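Side-chain contacts in quinone oxidoreductase (Thermus thermophilus, PDB 1IZ0), which probably catalyses the NADPH-dependent reduction of quinones and binds NADPH in a Rossmann-type domain: residues V109-A114 with V143-A148; L93-G98 with P263-E268; L165-A168 with E173-T176; E203-L208 with G212-I217. All coordinates share one frame; numbering follows the deposited sequence.

Contact 1 (V109-A114 with V143-A148); sequences VSFLTA and VQVARA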
loop_
_atom_site.group_PDB
_atom_site.type_symbol
_atom_site.label_atom_id
_atom_site.label_comp_id
_atom_site.label_asym_id
_atom_site.label_seq_id
_atom_site.Cartn_x
_atom_site.Cartn_y
_atom_site.Cartn_z
ATOM N N VAL A 109 -1.739 4.117 -2.556
ATOM C CA VAL A 109 -0.526 3.478 -2.055
ATOM C C VAL A 109 -0.394 1.987 -2.361
ATOM O O VAL A 109 0.609 1.560 -2.926
ATOM C CB VAL A 109 -0.390 3.681 -0.538
ATOM C CG1 VAL A 109 0.842 2.944 -0.021
ATOM C CG2 VAL A 109 -0.300 5.169 -0.234
ATOM N N SER A 110 -1.403 1.201 -2.002
ATOM C CA SER A 110 -1.351 -0.250 -2.206
ATOM C C SER A 110 -1.165 -0.685 -3.655
ATOM O O SER A 110 -0.245 -1.444 -3.974
ATOM C CB SER A 110 -2.620 -0.908 -1.648
ATOM O OG SER A 110 -2.837 -0.533 -0.296
ATOM N N PHE A 111 -2.034 -0.208 -4.538
ATOM C CA PHE A 111 -1.953 -0.597 -5.936
ATOM C C PHE A 111 -0.745 -0.062 -6.681
ATOM O O PHE A 111 -0.180 -0.760 -7.530
ATOM C CB PHE A 111 -3.259 -0.226 -6.639
ATOM C CG PHE A 111 -4.408 -1.083 -6.207
ATOM C CD1 PHE A 111 -4.855 -2.127 -7.009
ATOM C CD2 PHE A 111 -4.976 -0.914 -4.946
ATOM C CE1 PHE A 111 -5.846 -2.995 -6.559
ATOM C CE2 PHE A 111 -5.965 -1.774 -4.485
ATOM C CZ PHE A 111 -6.400 -2.819 -5.291
ATOM N N LEU A 112 -0.340 1.164 -6.377
ATOM C CA LEU A 112 0.834 1.723 -7.028
ATOM C C LEU A 112 2.063 0.948 -6.565
ATOM O O LEU A 112 2.962 0.653 -7.355
ATOM C CB LEU A 112 0.976 3.210 -6.689
ATOM C CG LEU A 112 0.091 4.106 -7.565
ATOM C CD1 LEU A 112 0.171 5.562 -7.107
ATOM C CD2 LEU A 112 0.549 3.971 -9.015
ATOM N N THR A 113 2.089 0.608 -5.280
ATOM C CA THR A 113 3.198 -0.153 -4.714
ATOM C C THR A 113 3.301 -1.542 -5.332
ATOM O O THR A 113 4.388 -1.988 -5.703
ATOM C CB THR A 113 3.039 -0.325 -3.190
ATOM O OG1 THR A 113 3.195 0.948 -2.547
ATOM C CG2 THR A 113 4.074 -1.307 -2.657
ATOM N N ALA A 114 2.168 -2.228 -5.440
ATOM C CA ALA A 114 2.156 -3.572 -6.004
ATOM C C ALA A 114 2.570 -3.578 -7.469
ATOM O O ALA A 114 3.412 -4.374 -7.880
ATOM C CB ALA A 114 0.761 -4.198 -5.858
ATOM N N VAL A 143 -2.342 -9.284 -4.889
ATOM C CA VAL A 143 -2.936 -10.454 -5.524
ATOM C C VAL A 143 -3.719 -10.050 -6.766
ATOM O O VAL A 143 -3.580 -10.665 -7.828
ATOM C CB VAL A 143 -3.873 -11.212 -4.553
ATOM C CG1 VAL A 143 -4.559 -12.369 -5.282
ATOM C CG2 VAL A 143 -3.068 -11.750 -3.371
ATOM N N GLN A 144 -4.539 -9.013 -6.637
ATOM C CA GLN A 144 -5.343 -8.547 -7.759
ATOM C C GLN A 144 -4.486 -8.024 -8.905
ATOM O O GLN A 144 -4.750 -8.319 -10.069
ATOM C CB GLN A 144 -6.301 -7.443 -7.304
ATOM C CG GLN A 144 -7.372 -7.908 -6.327
ATOM C CD GLN A 144 -8.343 -6.803 -5.973
ATOM O OE1 GLN A 144 -9.105 -6.345 -6.818
ATOM N NE2 GLN A 144 -8.314 -6.361 -4.721
ATOM N N VAL A 145 -3.463 -7.236 -8.577
ATOM C CA VAL A 145 -2.598 -6.680 -9.607
ATOM C C VAL A 145 -1.800 -7.777 -10.308
ATOM O O VAL A 145 -1.706 -7.794 -11.536
ATOM C CB VAL A 145 -1.641 -5.636 -9.013
ATOM C CG1 VAL A 145 -0.693 -5.125 -10.088
ATOM C CG2 VAL A 145 -2.446 -4.488 -8.422
ATOM N N ALA A 146 -1.240 -8.698 -9.530
ATOM C CA ALA A 146 -0.475 -9.795 -10.096
ATOM C C ALA A 146 -1.368 -10.594 -11.035
ATOM O O ALA A 146 -0.936 -11.004 -12.114
ATOM C CB ALA A 146 0.057 -10.693 -8.986
ATOM N N ARG A 147 -2.614 -10.818 -10.628
ATOM C CA ARG A 147 -3.558 -11.567 -11.461
ATOM C C ARG A 147 -3.794 -10.860 -12.791
ATOM O O ARG A 147 -3.765 -11.492 -13.850
ATOM C CB ARG A 147 -4.899 -11.732 -10.740
ATOM C CG ARG A 147 -4.912 -12.802 -9.666
ATOM C CD ARG A 147 -5.288 -14.148 -10.259
ATOM N NE ARG A 147 -4.310 -14.618 -11.236
ATOM C CZ ARG A 147 -4.567 -15.546 -12.152
ATOM N NH1 ARG A 147 -5.773 -16.099 -12.217
ATOM N NH2 ARG A 147 -3.619 -15.921 -13.004
ATOM N N ALA A 148 -4.031 -9.551 -12.730
ATOM C CA ALA A 148 -4.269 -8.752 -13.929
ATOM C C ALA A 148 -3.048 -8.750 -14.842
ATOM O O ALA A 148 -3.161 -8.499 -16.044
ATOM C CB ALA A 148 -4.615 -7.326 -13.545
#
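Val109 O, in the helix whose Phe111 and Ala114 press on Val145, is gripped twice by Thr113. Thr113 N bonds to Val109 O at 2.9 Å in the regular helical way, while Thr113 OG1 donates to the same oxygen at 2.7 Å from the opposite face of the carbonyl plane, 35° out of it. This hydroxyl is thereby satisfied inside its own helix, and no hydrogen bond passes to the other one.

Between helices 108-120 and 137-148 the contact is carbon on carbon. The local axes approach to 9.6 Å and cross at -43°, with Ala114 and Val145 opposite each other. Val145 supplies the protruding methyl: its CG2, anti to the carbonyl carbon, reaches Phe111 CD1 at 3.7 Å, coming obliquely to the ring. The same CG2 lies 4.1 Å from Ala114 CB. From the residue just before Val145, the amide of Gln144 stands at the ring edge, NE2 being 4.1 Å from Phe111 CZ and the two planes nearly perpendicular (89°). Its polar end is engaged elsewhere: OE1 accepts from Arg270 N, and NE2 makes a weak bond to Thr140 O. Phe107 and Pro271 add to the surroundings of the ring.

All four touching residues are buried, and helix 137-148 begins at Ala137, which binds NADPH. With the Thr113 hydroxyl and the Gln144 amide bonded elsewhere, the interface rests on apolar fit: one valine methyl fitted against a ring and an alanine, with an amide at the ring's rim.

Contact 2 (L93-G98 with P263-E268); sequences LPLPEG and PRLGRE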
loop_
_atom_site.group_PDB
_atom_site.type_symbol
_atom_site.label_atom_id
_atom_site.label_comp_id
_atom_site.label_asym_id
_atom_site.label_seq_id
_atom_site.Cartn_x
_atom_site.Cartn_y
_atom_site.Cartn_z
ATOM N N LEU A 93 -5.854 12.555 -8.791
ATOM C CA LEU A 93 -6.112 11.299 -9.476
ATOM C C LEU A 93 -7.617 11.128 -9.719
ATOM O O LEU A 93 -8.382 10.929 -8.776
ATOM C CB LEU A 93 -5.565 10.154 -8.618
ATOM C CG LEU A 93 -5.457 8.760 -9.223
ATOM C CD1 LEU A 93 -6.816 8.090 -9.236
ATOM C CD2 LEU A 93 -4.874 8.872 -10.631
ATOM N N PRO A 94 -8.057 11.205 -10.991
ATOM C CA PRO A 94 -9.472 11.058 -11.357
ATOM C C PRO A 94 -9.986 9.666 -11.007
ATOM O O PRO A 94 -9.281 8.667 -11.181
ATOM C CB PRO A 94 -9.473 11.293 -12.873
ATOM C CG PRO A 94 -8.238 12.078 -13.117
ATOM C CD PRO A 94 -7.243 11.437 -12.195
ATOM N N LEU A 95 -11.222 9.603 -10.529
ATOM C CA LEU A 95 -11.825 8.336 -10.137
ATOM C C LEU A 95 -13.004 7.988 -11.027
ATOM O O LEU A 95 -13.640 8.873 -11.596
ATOM C CB LEU A 95 -12.292 8.419 -8.683
ATOM C CG LEU A 95 -11.213 8.794 -7.663
ATOM C CD1 LEU A 95 -11.847 9.103 -6.324
ATOM C CD2 LEU A 95 -10.226 7.656 -7.527
ATOM N N PRO A 96 -13.309 6.687 -11.163
ATOM C CA PRO A 96 -14.437 6.257 -11.996
ATOM C C PRO A 96 -15.724 6.635 -11.278
ATOM O O PRO A 96 -15.774 6.609 -10.051
ATOM C CB PRO A 96 -14.274 4.737 -12.063
ATOM C CG PRO A 96 -12.833 4.506 -11.709
ATOM C CD PRO A 96 -12.577 5.522 -10.641
ATOM N N GLU A 97 -16.759 6.981 -12.035
ATOM C CA GLU A 97 -18.039 7.341 -11.444
ATOM C C GLU A 97 -18.542 6.209 -10.564
ATOM O O GLU A 97 -18.439 5.041 -10.931
ATOM C CB GLU A 97 -19.064 7.615 -12.547
ATOM C CG GLU A 97 -18.752 8.850 -13.354
ATOM C CD GLU A 97 -18.888 10.106 -12.522
ATOM O OE1 GLU A 97 -18.103 11.058 -12.739
ATOM O OE2 GLU A 97 -19.792 10.133 -11.652
ATOM N N GLY A 98 -19.080 6.556 -9.399
ATOM C CA GLY A 98 -19.611 5.543 -8.506
ATOM C C GLY A 98 -18.646 4.924 -7.505
ATOM O O GLY A 98 -19.085 4.238 -6.579
ATOM N N PRO A 263 -7.846 2.092 -15.838
ATOM C CA PRO A 263 -8.930 1.467 -16.607
ATOM C C PRO A 263 -9.487 0.229 -15.906
ATOM O O PRO A 263 -10.548 -0.271 -16.269
ATOM C CB PRO A 263 -8.257 1.113 -17.939
ATOM C CG PRO A 263 -7.188 2.182 -18.071
ATOM C CD PRO A 263 -6.632 2.252 -16.659
ATOM N N ARG A 264 -8.772 -0.268 -14.904
ATOM C CA ARG A 264 -9.217 -1.461 -14.196
ATOM C C ARG A 264 -9.844 -1.181 -12.828
ATOM O O ARG A 264 -10.452 -2.066 -12.228
ATOM C CB ARG A 264 -8.042 -2.423 -14.020
ATOM C CG ARG A 264 -7.459 -2.955 -15.312
ATOM C CD ARG A 264 -6.283 -3.875 -15.014
ATOM N NE ARG A 264 -5.917 -4.692 -16.167
ATOM C CZ ARG A 264 -5.305 -4.230 -17.252
ATOM N NH1 ARG A 264 -4.973 -2.942 -17.348
ATOM N NH2 ARG A 264 -5.034 -5.061 -18.248
ATOM N N LEU A 265 -9.692 0.045 -12.342
ATOM C CA LEU A 265 -10.218 0.426 -11.039
ATOM C C LEU A 265 -11.736 0.405 -11.025
ATOM O O LEU A 265 -12.386 1.103 -11.809
ATOM C CB LEU A 265 -9.744 1.830 -10.669
ATOM C CG LEU A 265 -9.339 2.134 -9.222
ATOM C CD1 LEU A 265 -9.434 3.646 -9.012
ATOM C CD2 LEU A 265 -10.222 1.403 -8.230
ATOM N N GLY A 266 -12.293 -0.378 -10.111
ATOM C CA GLY A 266 -13.734 -0.468 -10.005
ATOM C C GLY A 266 -14.257 -1.627 -10.817
ATOM O O GLY A 266 -15.448 -1.936 -10.775
ATOM N N ARG A 267 -13.362 -2.272 -11.558
ATOM C CA ARG A 267 -13.736 -3.405 -12.393
ATOM C C ARG A 267 -12.974 -4.638 -11.924
ATOM O O ARG A 267 -13.391 -5.284 -10.964
ATOM C CB ARG A 267 -13.456 -3.077 -13.869
ATOM C CG ARG A 267 -14.445 -2.045 -14.444
ATOM C CD ARG A 267 -14.077 -1.567 -15.857
ATOM N NE ARG A 267 -14.062 -2.663 -16.824
ATOM C CZ ARG A 267 -15.138 -3.340 -17.213
ATOM N NH1 ARG A 267 -16.334 -3.040 -16.725
ATOM N NH2 ARG A 267 -15.018 -4.329 -18.085
ATOM N N GLU A 268 -11.868 -4.992 -12.563
ATOM C CA GLU A 268 -11.160 -6.157 -12.057
ATOM C C GLU A 268 -10.337 -5.802 -10.814
ATOM O O GLU A 268 -9.963 -6.677 -10.040
ATOM C CB GLU A 268 -10.279 -6.813 -13.135
ATOM C CG GLU A 268 -9.632 -5.885 -14.124
ATOM C CD GLU A 268 -10.551 -5.531 -15.277
ATOM O OE1 GLU A 268 -10.979 -4.359 -15.349
ATOM O OE2 GLU A 268 -10.840 -6.427 -16.107
#
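Pro96 and Leu265 carry the apolar part of this contact. Their side chains cross at about a right angle, Pro96 CD lying 4.0 Å from Leu265 CD1. The same methyl also approaches Leu95 CD2, more loosely at 4.3 Å, so one leucine branch serves both neighbours. Leu265 departs from a staggered first torsion (chi1 -141°), and in this setting CD1 faces the two residues of the 93-98 segment. Leu99 and Phe107 also touch Leu265, and Leu95 rests on Arg71 and Ala73 of strand 70-75.

Backbone polar groups enter only at the margin. Pro96 CG packs on Leu265 O at 3.4 Å, a contact of ring carbon with carbonyl oxygen, and no hydrogen bond joins the segments. The bond that shapes this loop is internal: Arg267 N donates to Arg264 O at 3.0 Å and closes a turn. Gly266 sits at its third position with a positive phi of 94°, where a CB would be jammed against Leu265 O and would also point at Pro96.

The charged groups take no part across the contact. Arg267 NE and Glu268 OE1 form a long salt bridge of 3.8 Å, the oxygen well out of the guanidinium plane, so only the charges attract. Arg264 turns back on Phe260, with a cation-pi contact and a bond from NH1 to the carbonyl oxygen.

The motif is a type II beta turn with glycine third, set between helix 251-261 and strand 273-278 and packed against the chain leaving strand 93-94 of the mixed sheet that belongs to the GroES-like part of the fold.

Contact 3 (L165-A168 with E173-T176); sequences LPLA and EAAT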
loop_
_atom_site.group_PDB
_atom_site.type_symbol
_atom_site.label_atom_id
_atom_site.label_comp_id
_atom_site.label_asym_id
_atom_site.label_seq_id
_atom_site.Cartn_x
_atom_site.Cartn_y
_atom_site.Cartn_z
ATOM N N LEU A 165 -9.801 -14.852 1.796
ATOM C CA LEU A 165 -9.839 -13.642 0.967
ATOM C C LEU A 165 -8.859 -13.669 -0.213
ATOM O O LEU A 165 -9.246 -13.433 -1.364
ATOM C CB LEU A 165 -9.554 -12.404 1.825
ATOM C CG LEU A 165 -10.515 -11.219 1.750
ATOM C CD1 LEU A 165 -9.796 -9.963 2.273
ATOM C CD2 LEU A 165 -10.995 -11.013 0.320
ATOM N N PRO A 166 -7.570 -13.932 0.056
ATOM C CA PRO A 166 -6.575 -13.977 -1.023
ATOM C C PRO A 166 -6.944 -15.027 -2.072
ATOM O O PRO A 166 -6.784 -14.813 -3.273
ATOM C CB PRO A 166 -5.287 -14.342 -0.290
ATOM C CG PRO A 166 -5.505 -13.779 1.079
ATOM C CD PRO A 166 -6.930 -14.135 1.369
ATOM N N LEU A 167 -7.425 -16.171 -1.597
ATOM C CA LEU A 167 -7.824 -17.268 -2.473
ATOM C C LEU A 167 -8.977 -16.757 -3.344
ATOM O O LEU A 167 -9.015 -16.981 -4.556
ATOM C CB LEU A 167 -8.267 -18.460 -1.608
ATOM C CG LEU A 167 -8.015 -19.924 -1.996
ATOM C CD1 LEU A 167 -9.347 -20.627 -2.265
ATOM C CD2 LEU A 167 -7.076 -20.012 -3.189
ATOM N N ALA A 168 -9.904 -16.037 -2.724
ATOM C CA ALA A 168 -11.043 -15.491 -3.452
ATOM C C ALA A 168 -10.606 -14.452 -4.480
ATOM O O ALA A 168 -11.193 -14.348 -5.567
ATOM C CB ALA A 168 -12.026 -14.879 -2.479
ATOM N N GLU A 173 -3.065 -20.686 -4.803
ATOM C CA GLU A 173 -3.066 -21.395 -3.529
ATOM C C GLU A 173 -2.826 -20.351 -2.459
ATOM O O GLU A 173 -2.218 -19.313 -2.733
ATOM C CB GLU A 173 -1.959 -22.452 -3.465
ATOM C CG GLU A 173 -2.187 -23.667 -4.355
ATOM C CD GLU A 173 -1.247 -24.816 -4.020
ATOM O OE1 GLU A 173 -0.021 -24.585 -3.939
ATOM O OE2 GLU A 173 -1.730 -25.953 -3.841
ATOM N N ALA A 174 -3.315 -20.616 -1.254
ATOM C CA ALA A 174 -3.136 -19.708 -0.123
ATOM C C ALA A 174 -2.573 -20.568 1.000
ATOM O O ALA A 174 -3.030 -21.692 1.198
ATOM C CB ALA A 174 -4.473 -19.094 0.289
ATOM N N ALA A 175 -1.585 -20.062 1.732
ATOM C CA ALA A 175 -0.987 -20.866 2.790
ATOM C C ALA A 175 -0.486 -20.069 3.986
ATOM O O ALA A 175 -0.209 -18.879 3.879
ATOM C CB ALA A 175 0.153 -21.687 2.209
ATOM N N THR A 176 -0.374 -20.731 5.134
ATOM C CA THR A 176 0.130 -20.065 6.324
ATOM C C THR A 176 1.641 -19.999 6.138
ATOM O O THR A 176 2.212 -20.779 5.371
ATOM C CB THR A 176 -0.184 -20.859 7.599
ATOM O OG1 THR A 176 0.376 -22.170 7.484
ATOM C CG2 THR A 176 -1.694 -20.967 7.811
#
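Leu167 and Ala174 meet where a beta-alpha-beta unit of the Rossmann fold closes: strand 152-157, helix 164-168 and strand 173-176, the last being an outermost strand of the parallel sheet. Along the helix, Leu165 turns to Val272 instead of the strand. Pro166 is directed at the strand, but its ring stays slightly clear, Pro166 CB lying 4.9 Å from Ala174 CB, and it also leans on Ala134. Leu167 makes the real contact. Its CB sits 4.3 Å from Ala174 CB, two small groups brought together because the backbones come close, with Leu167 CA and Ala174 CA 5.8 Å apart. Both side-chain torsions of Leu167 lie off the staggered positions (chi1 -145°, chi2 -114°), and this bends the isobutyl group along the strand, towards Glu173.

On the strand, Ala174 is also covered by Leu163. Glu173 presents backbone to the leucine while its own side chain leaves the other way; there OE2 forms a salt bridge with Arg183 NH2 and OE1 accepts from Trp187 NE1. Backbone bonds to Ala155 and Ala157 tie the strand to 152-157. Lys162, between the first strand and the helix, and Tyr177, just after the last strand, bind NADPH, the Lys162 side chain about 8 Å from that of Ala174. The contact remains thin and lies at the surface, and its far end is a single methyl over the strand's backbone: Leu167 CD2 is 4.3 Å from Glu173 CA.

Contact 4 (E203-L208 with G212-I217); sequences ESLGLL and GRLVYI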
loop_
_atom_site.group_PDB
_atom_site.type_symbol
_atom_site.label_atom_id
_atom_site.label_comp_id
_atom_site.label_asym_id
_atom_site.label_seq_id
_atom_site.Cartn_x
_atom_site.Cartn_y
_atom_site.Cartn_z
ATOM N N GLU A 203 15.440 -16.889 4.233
ATOM C CA GLU A 203 14.519 -18.001 4.026
ATOM C C GLU A 203 13.668 -17.752 2.785
ATOM O O GLU A 203 13.360 -18.679 2.033
ATOM C CB GLU A 203 13.607 -18.178 5.245
ATOM C CG GLU A 203 14.345 -18.452 6.553
ATOM C CD GLU A 203 15.204 -19.709 6.499
ATOM O OE1 GLU A 203 14.669 -20.785 6.147
ATOM O OE2 GLU A 203 16.414 -19.626 6.819
ATOM N N SER A 204 13.279 -16.498 2.577
ATOM C CA SER A 204 12.470 -16.151 1.417
ATOM C C SER A 204 13.281 -16.392 0.157
ATOM O O SER A 204 12.745 -16.828 -0.857
ATOM C CB SER A 204 12.040 -14.685 1.474
ATOM O OG SER A 204 11.132 -14.459 2.538
ATOM N N LEU A 205 14.579 -16.111 0.230
ATOM C CA LEU A 205 15.462 -16.304 -0.913
ATOM C C LEU A 205 15.563 -17.781 -1.261
ATOM O O LEU A 205 15.747 -18.141 -2.421
ATOM C CB LEU A 205 16.853 -15.738 -0.614
ATOM C CG LEU A 205 16.973 -14.209 -0.644
ATOM C CD1 LEU A 205 18.273 -13.786 0.003
ATOM C CD2 LEU A 205 16.900 -13.711 -2.086
ATOM N N GLY A 206 15.422 -18.639 -0.256
ATOM C CA GLY A 206 15.498 -20.068 -0.505
ATOM C C GLY A 206 14.292 -20.599 -1.265
ATOM O O GLY A 206 14.312 -21.728 -1.759
ATOM N N LEU A 207 13.246 -19.783 -1.369
ATOM C CA LEU A 207 12.015 -20.179 -2.056
ATOM C C LEU A 207 12.086 -19.894 -3.549
ATOM O O LEU A 207 11.268 -20.389 -4.325
ATOM C CB LEU A 207 10.822 -19.406 -1.491
ATOM C CG LEU A 207 10.626 -19.345 0.026
ATOM C CD1 LEU A 207 9.511 -18.355 0.349
ATOM C CD2 LEU A 207 10.305 -20.729 0.563
ATOM N N LEU A 208 13.059 -19.079 -3.943
ATOM C CA LEU A 208 13.211 -18.688 -5.340
ATOM C C LEU A 208 13.859 -19.705 -6.261
ATOM O O LEU A 208 14.751 -20.448 -5.863
ATOM C CB LEU A 208 14.001 -17.378 -5.424
ATOM C CG LEU A 208 13.335 -16.137 -4.827
ATOM C CD1 LEU A 208 14.370 -15.034 -4.641
ATOM C CD2 LEU A 208 12.200 -15.682 -5.745
ATOM N N GLY A 212 15.194 -15.920 -9.991
ATOM C CA GLY A 212 14.192 -15.325 -9.122
ATOM C C GLY A 212 14.524 -13.962 -8.551
ATOM O O GLY A 212 15.693 -13.595 -8.421
ATOM N N ARG A 213 13.497 -13.184 -8.224
ATOM C CA ARG A 213 13.750 -11.881 -7.634
ATOM C C ARG A 213 12.837 -11.540 -6.472
ATOM O O ARG A 213 11.617 -11.738 -6.525
ATOM C CB ARG A 213 13.709 -10.765 -8.691
ATOM C CG ARG A 213 12.670 -10.918 -9.773
ATOM C CD ARG A 213 13.329 -11.153 -11.126
ATOM N NE ARG A 213 12.922 -12.436 -11.696
ATOM C CZ ARG A 213 11.870 -12.620 -12.491
ATOM N NH1 ARG A 213 11.089 -11.598 -12.839
ATOM N NH2 ARG A 213 11.600 -13.841 -12.941
ATOM N N LEU A 214 13.462 -11.034 -5.412
ATOM C CA LEU A 214 12.773 -10.630 -4.200
ATOM C C LEU A 214 12.714 -9.104 -4.134
ATOM O O LEU A 214 13.733 -8.427 -4.305
ATOM C CB LEU A 214 13.516 -11.176 -2.975
ATOM C CG LEU A 214 12.872 -10.938 -1.601
ATOM C CD1 LEU A 214 13.040 -12.190 -0.752
ATOM C CD2 LEU A 214 13.503 -9.719 -0.919
ATOM N N VAL A 215 11.517 -8.572 -3.900
ATOM C CA VAL A 215 11.322 -7.135 -3.794
ATOM C C VAL A 215 11.137 -6.830 -2.315
ATOM O O VAL A 215 10.164 -7.258 -1.703
ATOM C CB VAL A 215 10.069 -6.676 -4.564
ATOM C CG1 VAL A 215 9.933 -5.170 -4.475
ATOM C CG2 VAL A 215 10.164 -7.109 -6.024
ATOM N N TYR A 216 12.082 -6.102 -1.735
ATOM C CA TYR A 216 12.003 -5.782 -0.322
ATOM C C TYR A 216 11.179 -4.521 -0.097
ATOM O O TYR A 216 11.648 -3.404 -0.319
ATOM C CB TYR A 216 13.413 -5.618 0.239
ATOM C CG TYR A 216 13.494 -5.721 1.740
ATOM C CD1 TYR A 216 13.253 -4.610 2.551
ATOM C CD2 TYR A 216 13.828 -6.929 2.354
ATOM C CE1 TYR A 216 13.349 -4.698 3.942
ATOM C CE2 TYR A 216 13.925 -7.031 3.741
ATOM C CZ TYR A 216 13.687 -5.911 4.529
ATOM O OH TYR A 216 13.799 -6.000 5.900
ATOM N N ILE A 217 9.940 -4.718 0.339
ATOM C CA ILE A 217 9.018 -3.620 0.597
ATOM C C ILE A 217 8.805 -3.416 2.096
ATOM O O ILE A 217 8.385 -2.341 2.526
ATOM C CB ILE A 217 7.655 -3.887 -0.061
ATOM C CG1 ILE A 217 7.847 -4.133 -1.555
ATOM C CG2 ILE A 217 6.725 -2.704 0.170
ATOM C CD1 ILE A 217 6.604 -4.618 -2.265
#
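Helix 201-205 runs into a type I turn from Leu205 to Leu208, and the chain then returns as strand 212-216 with Leu208 CA only 5.2 Å from Gly212 CA. Since strand 190-195 lies parallel beside 212-216, this is the closing half of a beta-alpha-beta crossover in the Rossmann fold, and the strand leads to Ile217, an NADPH-binding residue. Leu208 lies over the start of the strand: CD2 is 3.8 Å from Arg213 N and 3.9 Å from Gly212 CA, while CD1 reaches Leu214 CB at 4.3 Å. A CB on Gly212 would clash with Leu208 CB. Cutting Leu208 back to an alanine removes both methyls, which would probably uncover the backbone at Gly212 and Arg213 and open a gap beside Leu214. Arg213 leaves on the other side for its salt bridge with Glu127. Leu205 CD2 comes within 4.3 Å of Leu214 CB. Leu214 extends towards Ser204 because its first torsion (chi1 -176°) sets CG opposite the backbone nitrogen; the serine hydroxyl bonds to Glu195 OE2. That leaves the serine's methylene to meet the leucine, and the fit is tight: Ser204 CB to Leu214 CD1 is 3.5 Å.

Overall arrangement
Contacts 1 and 4 are buried, contact 2 is partly so and contact 3 lies at the surface. Contacts 3 and 4 both pack a helix on the parallel sheet, but 3 uses an outermost strand and a few loose touches, whereas 4 fits leucines against an inner strand. Contact 1 joins two helices near the centre of the chain and links to every other contact: Thr113 touches Ile217 of contact 4, Val143 touches Pro166 of contact 3, and Gln144 packs on Glu268 of contact 2. Contact 2, about 32 Å from contact 4 between centres, pairs loops instead, a proline and a leucine meeting a leucine of a beta turn. None of the four has a hydrogen bond across it.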